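Periplasmic molybdate-binding protein (Azotobacter vinelandii, PDB 1ATG) binds molybdate or tungstate in a pocket between its two domains, probably handing the oxyanion to an ABC transporter for uptake. Local coordinates at residues 80-85 with 115-120; 105-110 with 160-165. All coordinates share one frame; numbering follows the deposited sequence.

Interaction 1 of 2, residues 80-85 with 115-120. With WO4 (tungstate(VI)ion), chain B.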
loop_
_atom_site.group_PDB
_atom_site.type_symbol
_atom_site.label_atom_id
_atom_site.label_comp_id
_atom_site.label_asym_id
_atom_site.label_seq_id
_atom_site.Cartn_x
_atom_site.Cartn_y
_atom_site.Cartn_z
ATOM N N GLY A 80 1.522 1.495 6.968
ATOM C CA GLY A 80 2.458 0.710 6.182
ATOM C C GLY A 80 3.887 0.901 6.621
ATOM O O GLY A 80 4.232 1.696 7.509
ATOM N N LYS A 81 4.766 0.138 5.974
ATOM C CA LYS A 81 6.194 0.239 6.206
ATOM C C LYS A 81 6.878 0.157 4.849
ATOM O O LYS A 81 6.801 -0.868 4.157
ATOM C CB LYS A 81 6.647 -0.911 7.103
ATOM C CG LYS A 81 8.078 -0.834 7.594
ATOM C CD LYS A 81 8.283 -1.699 8.833
ATOM C CE LYS A 81 9.684 -1.512 9.395
ATOM N NZ LYS A 81 9.815 -2.103 10.757
ATOM N N LEU A 82 7.550 1.230 4.490
ATOM C CA LEU A 82 8.271 1.288 3.224
ATOM C C LEU A 82 9.537 0.457 3.293
ATOM O O LEU A 82 10.266 0.450 4.303
ATOM C CB LEU A 82 8.661 2.746 2.972
ATOM C CG LEU A 82 9.387 3.015 1.653
ATOM C CD1 LEU A 82 8.490 2.804 0.443
ATOM C CD2 LEU A 82 9.894 4.454 1.673
ATOM N N VAL A 83 9.855 -0.230 2.194
ATOM C CA VAL A 83 11.065 -1.026 2.127
ATOM C C VAL A 83 11.788 -0.807 0.804
ATOM O O VAL A 83 11.126 -0.772 -0.262
ATOM C CB VAL A 83 10.810 -2.543 2.248
ATOM C CG1 VAL A 83 12.114 -3.254 2.612
ATOM C CG2 VAL A 83 9.734 -2.916 3.244
ATOM N N LEU A 84 13.091 -0.628 0.855
ATOM C CA LEU A 84 13.917 -0.687 -0.349
ATOM C C LEU A 84 14.287 -2.167 -0.514
ATOM O O LEU A 84 14.827 -2.785 0.430
ATOM C CB LEU A 84 15.182 0.140 -0.177
ATOM C CG LEU A 84 16.153 0.044 -1.366
ATOM C CD1 LEU A 84 15.564 0.673 -2.616
ATOM C CD2 LEU A 84 17.473 0.706 -1.006
ATOM N N TRP A 85 13.954 -2.749 -1.646
ATOM C CA TRP A 85 14.118 -4.179 -1.837
ATOM C C TRP A 85 14.835 -4.443 -3.144
ATOM O O TRP A 85 14.728 -3.710 -4.116
ATOM C CB TRP A 85 12.709 -4.798 -1.892
ATOM C CG TRP A 85 12.645 -6.291 -1.996
ATOM C CD1 TRP A 85 13.327 -7.206 -1.232
ATOM C CD2 TRP A 85 11.877 -7.046 -2.937
ATOM N NE1 TRP A 85 12.996 -8.478 -1.635
ATOM C CE2 TRP A 85 12.122 -8.417 -2.678
ATOM C CE3 TRP A 85 10.986 -6.718 -3.959
ATOM C CZ2 TRP A 85 11.513 -9.427 -3.407
ATOM C CZ3 TRP A 85 10.382 -7.741 -4.673
ATOM C CH2 TRP A 85 10.639 -9.084 -4.388
ATOM N N ALA A 115 0.323 7.106 -6.159
ATOM C CA ALA A 115 0.599 5.939 -5.326
ATOM C C ALA A 115 1.367 6.400 -4.104
ATOM O O ALA A 115 2.546 6.728 -4.185
ATOM C CB ALA A 115 1.406 4.919 -6.134
ATOM N N PRO A 116 0.722 6.383 -2.935
ATOM C CA PRO A 116 1.372 6.798 -1.695
ATOM C C PRO A 116 2.663 6.057 -1.375
ATOM O O PRO A 116 3.557 6.661 -0.779
ATOM C CB PRO A 116 0.291 6.590 -0.636
ATOM C CG PRO A 116 -0.988 6.811 -1.395
ATOM C CD PRO A 116 -0.739 6.153 -2.738
ATOM N N TYR A 117 2.838 4.787 -1.777
ATOM C CA TYR A 117 4.122 4.121 -1.519
ATOM C C TYR A 117 5.207 4.689 -2.432
ATOM O O TYR A 117 6.395 4.593 -2.140
ATOM C CB TYR A 117 4.020 2.599 -1.688
ATOM C CG TYR A 117 3.480 1.930 -0.434
ATOM C CD1 TYR A 117 2.112 1.955 -0.167
ATOM C CD2 TYR A 117 4.329 1.339 0.478
ATOM C CE1 TYR A 117 1.620 1.371 1.000
ATOM C CE2 TYR A 117 3.840 0.760 1.633
ATOM C CZ TYR A 117 2.498 0.775 1.881
ATOM O OH TYR A 117 2.032 0.169 3.027
ATOM N N GLY A 118 4.818 5.264 -3.557
ATOM C CA GLY A 118 5.705 5.993 -4.462
ATOM C C GLY A 118 6.087 7.344 -3.861
ATOM O O GLY A 118 7.245 7.766 -3.918
ATOM N N LEU A 119 5.104 8.027 -3.264
ATOM C CA LEU A 119 5.375 9.282 -2.581
ATOM C C LEU A 119 6.393 9.055 -1.461
ATOM O O LEU A 119 7.372 9.789 -1.319
ATOM C CB LEU A 119 4.084 9.881 -2.016
ATOM C CG LEU A 119 4.261 11.141 -1.167
ATOM C CD1 LEU A 119 4.868 12.268 -1.989
ATOM C CD2 LEU A 119 2.931 11.567 -0.544
ATOM N N ALA A 120 6.197 7.986 -0.685
ATOM C CA ALA A 120 7.116 7.667 0.400
ATOM C C ALA A 120 8.511 7.388 -0.132
ATOM O O ALA A 120 9.500 7.888 0.408
ATOM C CB ALA A 120 6.602 6.491 1.224
HETATM W W WO4 B . -0.515 2.180 -3.645
HETATM O O1 WO4 B . -0.152 1.399 -5.200
HETATM O O2 WO4 B . -0.850 1.004 -2.422
HETATM O O3 WO4 B . 0.851 3.155 -3.091
HETATM O O4 WO4 B . -1.918 3.251 -3.783
HETATM O O HOH W 1 3.701 -1.872 4.153
#
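The phenol oxygen of Tyr117 reaches Gly80 and Lys81, midway along the broken strand 75-86, and is gripped from two directions. Water 1 donates to Tyr117 OH over 2.9 Å and itself accepts the amide hydrogen of Lys81, with Lys81 N 2.9 Å from the water oxygen. Gln192 OE1, outside the two segments, accepts a second hydrogen bond, from the hydroxyl. Gly80 makes room for this tip: its CA lies 3.2 Å from Tyr117 OH, and a CB on Gly80 would collide with the oxygen. The other end of the same residue serves the ligand. Tyr117 N donates to O3 of the tungstate over 2.9 Å, nearly straight at 172°. Because CG of Tyr117 stands beside the backbone N and anti to the carbonyl carbon (chi1 -83°), the ring begins on the side of that N-H, and O3 also lies in the ring plane at its edge, 3.4 Å from CD1. Away from the hydroxyl the contact is apolar. Leu82, its CG anti to the backbone N, sends CD2 to within 3.9 Å of Ala120 CB, while CD1 comes 3.8 Å from Tyr117 O; the leucine thus wedges against the first turn of helix 116-127. A phenylalanine in place of Tyr117 would probably leave water 1 without its acceptor and Gln192 OE1 without its donor, so that the ring tip loses its polar anchor. Thr8 OG1, Asn9 ND2, Ser36 OG and Val146 N complete the hydrogen bonding of the anion. With Ala115 as N-cap, the tungstate sits before a helix N-terminus, whose dipole is likely to add to the attraction; neutral N-H and hydroxyl groups, rather than formal positive charges, are the direct donors to the oxyanion.

Interaction 2 of 2, residues 105-110 with 160-165. With ACT (acetate ion), chain C.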
loop_
_atom_site.group_PDB
_atom_site.type_symbol
_atom_site.label_atom_id
_atom_site.label_comp_id
_atom_site.label_asym_id
_atom_site.label_seq_id
_atom_site.Cartn_x
_atom_site.Cartn_y
_atom_site.Cartn_z
ATOM N N ARG A 105 21.263 -0.622 -11.760
ATOM C CA ARG A 105 20.795 0.087 -12.939
ATOM C C ARG A 105 19.584 0.944 -12.638
ATOM O O ARG A 105 19.718 2.176 -12.585
ATOM C CB ARG A 105 20.532 -0.928 -14.062
ATOM C CG ARG A 105 21.814 -1.630 -14.530
ATOM C CD ARG A 105 21.493 -2.865 -15.364
ATOM N NE ARG A 105 21.081 -3.947 -14.441
ATOM C CZ ARG A 105 20.984 -5.211 -14.848
ATOM N NH1 ARG A 105 21.210 -5.532 -16.114
ATOM N NH2 ARG A 105 20.648 -6.153 -13.993
ATOM N N HIS A 106 18.414 0.349 -12.470
ATOM C CA HIS A 106 17.188 1.092 -12.215
ATOM C C HIS A 106 16.539 0.761 -10.877
ATOM O O HIS A 106 16.748 -0.305 -10.303
ATOM C CB HIS A 106 16.160 0.768 -13.308
ATOM C CG HIS A 106 16.645 1.103 -14.687
ATOM N ND1 HIS A 106 17.251 0.194 -15.529
ATOM C CD2 HIS A 106 16.636 2.286 -15.356
ATOM C CE1 HIS A 106 17.573 0.790 -16.670
ATOM N NE2 HIS A 106 17.210 2.056 -16.586
ATOM N N ILE A 107 15.737 1.717 -10.415
ATOM C CA ILE A 107 14.953 1.548 -9.201
ATOM C C ILE A 107 13.501 1.800 -9.568
ATOM O O ILE A 107 13.156 2.855 -10.160
ATOM C CB ILE A 107 15.433 2.494 -8.081
ATOM C CG1 ILE A 107 14.584 2.257 -6.822
ATOM C CG2 ILE A 107 15.453 3.968 -8.467
ATOM C CD1 ILE A 107 15.171 2.900 -5.577
ATOM N N ALA A 108 12.631 0.854 -9.263
ATOM C CA ALA A 108 11.201 0.970 -9.509
ATOM C C ALA A 108 10.547 1.762 -8.388
ATOM O O ALA A 108 10.620 1.362 -7.213
ATOM C CB ALA A 108 10.561 -0.403 -9.641
ATOM N N ILE A 109 9.956 2.906 -8.731
ATOM C CA ILE A 109 9.279 3.735 -7.736
ATOM C C ILE A 109 7.901 4.033 -8.282
ATOM O O ILE A 109 7.761 4.547 -9.409
ATOM C CB ILE A 109 10.015 5.038 -7.398
ATOM C CG1 ILE A 109 11.469 4.723 -7.027
ATOM C CG2 ILE A 109 9.281 5.793 -6.295
ATOM C CD1 ILE A 109 12.293 5.885 -6.545
ATOM N N SER A 110 6.862 3.722 -7.517
ATOM C CA SER A 110 5.513 4.002 -8.022
ATOM C C SER A 110 5.339 5.517 -8.137
ATOM O O SER A 110 5.939 6.325 -7.440
ATOM C CB SER A 110 4.434 3.316 -7.218
ATOM O OG SER A 110 4.460 3.610 -5.847
ATOM N N LEU A 160 16.471 -2.508 -8.113
ATOM C CA LEU A 160 15.962 -2.050 -6.829
ATOM C C LEU A 160 14.507 -1.646 -6.972
ATOM O O LEU A 160 14.089 -1.249 -8.063
ATOM C CB LEU A 160 16.732 -0.814 -6.349
ATOM C CG LEU A 160 18.237 -0.954 -6.150
ATOM C CD1 LEU A 160 18.790 0.358 -5.597
ATOM C CD2 LEU A 160 18.600 -2.104 -5.219
ATOM N N GLY A 161 13.805 -1.587 -5.841
ATOM C CA GLY A 161 12.453 -1.038 -5.862
ATOM C C GLY A 161 12.040 -0.598 -4.471
ATOM O O GLY A 161 12.499 -1.137 -3.468
ATOM N N PHE A 162 11.148 0.394 -4.439
ATOM C CA PHE A 162 10.497 0.808 -3.196
ATOM C C PHE A 162 9.126 0.153 -3.152
ATOM O O PHE A 162 8.266 0.382 -4.012
ATOM C CB PHE A 162 10.381 2.321 -3.087
ATOM C CG PHE A 162 11.580 3.012 -2.513
ATOM C CD1 PHE A 162 12.016 2.718 -1.232
ATOM C CD2 PHE A 162 12.283 3.960 -3.246
ATOM C CE1 PHE A 162 13.109 3.363 -0.693
ATOM C CE2 PHE A 162 13.363 4.619 -2.706
ATOM C CZ PHE A 162 13.796 4.323 -1.425
ATOM N N VAL A 163 8.952 -0.750 -2.175
ATOM C CA VAL A 163 7.762 -1.576 -2.074
ATOM C C VAL A 163 7.169 -1.542 -0.674
ATOM O O VAL A 163 7.728 -0.913 0.230
ATOM C CB VAL A 163 8.079 -3.035 -2.486
ATOM C CG1 VAL A 163 8.669 -3.138 -3.894
ATOM C CG2 VAL A 163 9.025 -3.693 -1.487
ATOM N N ALA A 164 6.043 -2.199 -0.495
ATOM C CA ALA A 164 5.413 -2.325 0.809
ATOM C C ALA A 164 5.943 -3.580 1.484
ATOM O O ALA A 164 6.086 -4.638 0.875
ATOM C CB ALA A 164 3.905 -2.432 0.640
ATOM N N LEU A 165 6.125 -3.527 2.800
ATOM C CA LEU A 165 6.589 -4.714 3.525
ATOM C C LEU A 165 5.663 -5.887 3.326
ATOM O O LEU A 165 6.089 -7.037 3.160
ATOM C CB LEU A 165 6.739 -4.369 5.013
ATOM C CG LEU A 165 7.144 -5.541 5.927
ATOM C CD1 LEU A 165 8.428 -6.204 5.472
ATOM C CD2 LEU A 165 7.300 -5.048 7.365
HETATM C C ACT C . 17.542 -3.010 -14.158
HETATM O O ACT C . 17.512 -2.359 -13.094
HETATM O OXT ACT C . 17.654 -2.423 -15.276
HETATM C CH3 ACT C . 17.498 -4.501 -14.160
HETATM O O HOH W 2 7.021 2.742 -4.660
#
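Ile107 and Ala108 pair with Leu160 and Gly161 as neighbouring parallel strands, and the backbone carries most of the polar chemistry. Leu160 reaches both residues flanking Ile107: its N donates to His106 O at 3.1 Å, and its O accepts from Ala108 N at 2.8 Å. Ala108 O in turn receives Phe162 N at 3.0 Å, nearly along the C=O axis (173°). Two CA-H...O contacts supplement these bonds, the closer running from Ile107 CA to Leu160 O at 3.1 Å. Beyond Ala108 the strands draw apart, and water 2 fills in for a direct bond, accepting from Ser110 N and donating to Phe162 O over 2.7 Å. Apolar contacts gather on the face bearing Ile107 and Leu160. CG1 of Ile107, anti to the backbone N (chi1 -179°), meets Leu160 CB at 3.8 Å, and Ile107 CD1 touches Phe162 CE2. Ile109 lies alongside Phe162, pointing the same way, and its CD1 approaches ring atom CD2 at the edge, 3.8 Å away. An ionic site marks the beginning of strand 107-110, where an acetate, probably from the crystallisation liquor, takes two hydrogen bonds from His106: ND1 to OXT at 2.7 Å, and the backbone N to the other oxygen. The acetate methyl lies over one face of the Arg105 guanidinium, offset toward the rim. Arg105 NE makes a salt bridge with Asp159, whose N also binds the acetate. Strand 107-110 runs between parallel strands 140-143 and 160-164; beyond 160-164 lies antiparallel strand 75-86, whose Leu84 touches Ile107. Helix 116-127 packs on Ile109 through Leu125 and on Phe162 through Val124, completing the alpha/beta core of one domain of the two-domain periplasmic binding protein fold.

How the interactions relate
Both contacts are largely buried, lie in one domain and involve the same sheet, yet they work differently. Interaction 2 is a parallel strand pair held by direct backbone bonds, with acetate at its outer end; interaction 1 sets the start of a helix against strand 75-86 without a direct hydrogen bond, relying on a bridging water and leucine packing, and opens onto the anion pocket. They share a border: strand 160-164 pairs antiparallel with strand 75-86, where Trp85 N probably bonds Gly161 O and Val83 O probably bonds Val163 N. Strand 107-110 also leads along the chain into helix 116-127, so the two contacts are joined in sequence as well.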